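Local coordinates for phosphorylated carbohydrates phosphatase TM_1254 (Thermotoga maritima msb8, PDB 3KBB), which removes phosphate from sugar phosphates such as erythrose 4-phosphate, fructose 6-phosphate and mannose 6-phosphate, using a divalent metal ion, cobalt giving the highest activity, at residues E36-H39 / R40-G44. Numbering follows the deposited sequence. Where two conformers were deposited one is given.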
# COMPACT_ATOMS: atom_id res chain seq x y z
N GLU A 36 22.95 -0.39 -1.86
CA GLU A 36 21.74 -1.25 -1.93
C GLU A 36 21.84 -2.47 -1.01
O GLU A 36 20.86 -2.89 -0.44
CB GLU A 36 21.41 -1.66 -3.37
CG GLU A 36 21.09 -0.45 -4.24
CD GLU A 36 19.92 -0.67 -5.18
OE1 GLU A 36 19.58 -1.84 -5.48
OE2 GLU A 36 19.34 0.34 -5.63
N ASP A 37 23.05 -3.01 -0.85
CA ASP A 37 23.28 -4.10 0.09
C ASP A 37 22.87 -3.75 1.52
O ASP A 37 22.18 -4.54 2.16
CB ASP A 37 24.74 -4.57 0.04
CG ASP A 37 25.02 -5.50 -1.14
OD1 ASP A 37 24.12 -5.72 -1.99
OD2 ASP A 37 26.15 -6.00 -1.23
N LEU A 38 23.25 -2.56 2.01
CA LEU A 38 22.79 -2.15 3.34
C LEU A 38 21.29 -1.91 3.32
O LEU A 38 20.57 -2.29 4.24
CB LEU A 38 23.49 -0.86 3.84
CG LEU A 38 23.00 -0.24 5.16
CD1 LEU A 38 23.05 -1.23 6.32
CD2 LEU A 38 23.84 0.98 5.52
N HIS A 39 20.83 -1.28 2.25
CA HIS A 39 19.46 -0.84 2.18
C HIS A 39 18.50 -2.02 2.21
O HIS A 39 17.50 -1.96 2.93
CB HIS A 39 19.21 -0.05 0.92
CG HIS A 39 17.80 0.40 0.81
ND1 HIS A 39 17.27 1.40 1.61
CD2 HIS A 39 16.79 -0.02 0.01
CE1 HIS A 39 15.99 1.57 1.31
NE2 HIS A 39 15.67 0.73 0.34
N ARG A 40 18.83 -3.07 1.46
CA ARG A 40 18.06 -4.33 1.40
C ARG A 40 17.88 -4.91 2.81
O ARG A 40 16.83 -5.49 3.14
CB ARG A 40 18.83 -5.32 0.54
CG ARG A 40 18.23 -6.72 0.38
CD ARG A 40 18.81 -7.39 -0.89
NE ARG A 40 18.61 -6.56 -2.10
CZ ARG A 40 19.58 -5.92 -2.76
NH1 ARG A 40 20.85 -6.00 -2.35
NH2 ARG A 40 19.29 -5.19 -3.83
N ARG A 41 18.91 -4.76 3.63
CA ARG A 41 18.83 -5.27 5.00
C ARG A 41 18.03 -4.34 5.90
O ARG A 41 17.21 -4.79 6.71
CB ARG A 41 20.22 -5.57 5.54
CG ARG A 41 20.96 -6.60 4.71
CD ARG A 41 20.09 -7.84 4.47
NE ARG A 41 20.86 -8.90 3.83
CZ ARG A 41 20.46 -10.15 3.73
NH1 ARG A 41 19.27 -10.52 4.22
NH2 ARG A 41 21.24 -11.04 3.13
N ILE A 42 18.26 -3.04 5.75
CA ILE A 42 17.52 -2.01 6.50
C ILE A 42 16.00 -2.13 6.28
O ILE A 42 15.20 -1.81 7.19
CB ILE A 42 17.99 -0.57 6.11
CG1 ILE A 42 19.41 -0.26 6.62
CG2 ILE A 42 17.02 0.48 6.65
CD1 ILE A 42 19.59 -0.39 8.13
N MSE A 43 15.64 -2.59 5.08
CA MSE A 43 14.21 -2.69 4.74
C MSE A 43 13.53 -3.92 5.35
O MSE A 43 12.29 -3.98 5.38
CB MSE A 43 13.99 -2.60 3.22
CG MSE A 43 14.27 -1.21 2.62
SE MSE A 43 13.20 0.33 3.26
CE MSE A 43 11.47 -0.22 2.47
N GLY A 44 14.30 -4.87 5.86
CA GLY A 44 13.73 -6.04 6.53
C GLY A 44 13.14 -5.78 7.92
O GLY A 44 12.74 -6.72 8.60
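M43, four residues on, lays its CG over one face of the H39 imidazole in the conformer described, one of two deposited for M43. This CH-pi contact puts CG 3.6 Å from the ring centroid of H39, displaced toward the NE2 and CE1 rim, and the selenium of this selenomethionine follows obliquely, SE standing 3.6 Å from CE1 of H39. R40 reaches back toward the start of the helix: its CG lies anti to the backbone N (chi1 178°), and the bend at chi3 (-55°) brings the guanidinium over the carbonyl oxygen of E36. There NH1 of R40 forms a salt bridge with OD1 of D37 at 3.3 Å, in the guanidinium plane although the two flat groups are turned 74° apart, while NH2 of R40 makes a long salt bridge of 3.7 Å to OE1 of E36. L38 CD1 packs on I42 CG1 at 3.8 Å. Underneath run the helical bonds, R40 N to E36 O at 2.8 Å, I42 N to L38 O, and M43 N to H39 O.

Residues of the same chain position the buried H39 ring: Y34 OH hydrogen-bonds its ND1, and F20 of helix 19-29 meets it edge-to-face, in the helical cap that accompanies the Rossmann-like HAD core. Were H39 replaced by an alanine, Y34 OH would probably lose this mate, F20 its ring partner, and a gap would open against M43 CG. H39 and M43 thus face helix 19-29, where Y19 touches both, whereas the exposed R40 bridges D37 and, at longer range, E36, which probably offsets the repulsion between the two carboxylates.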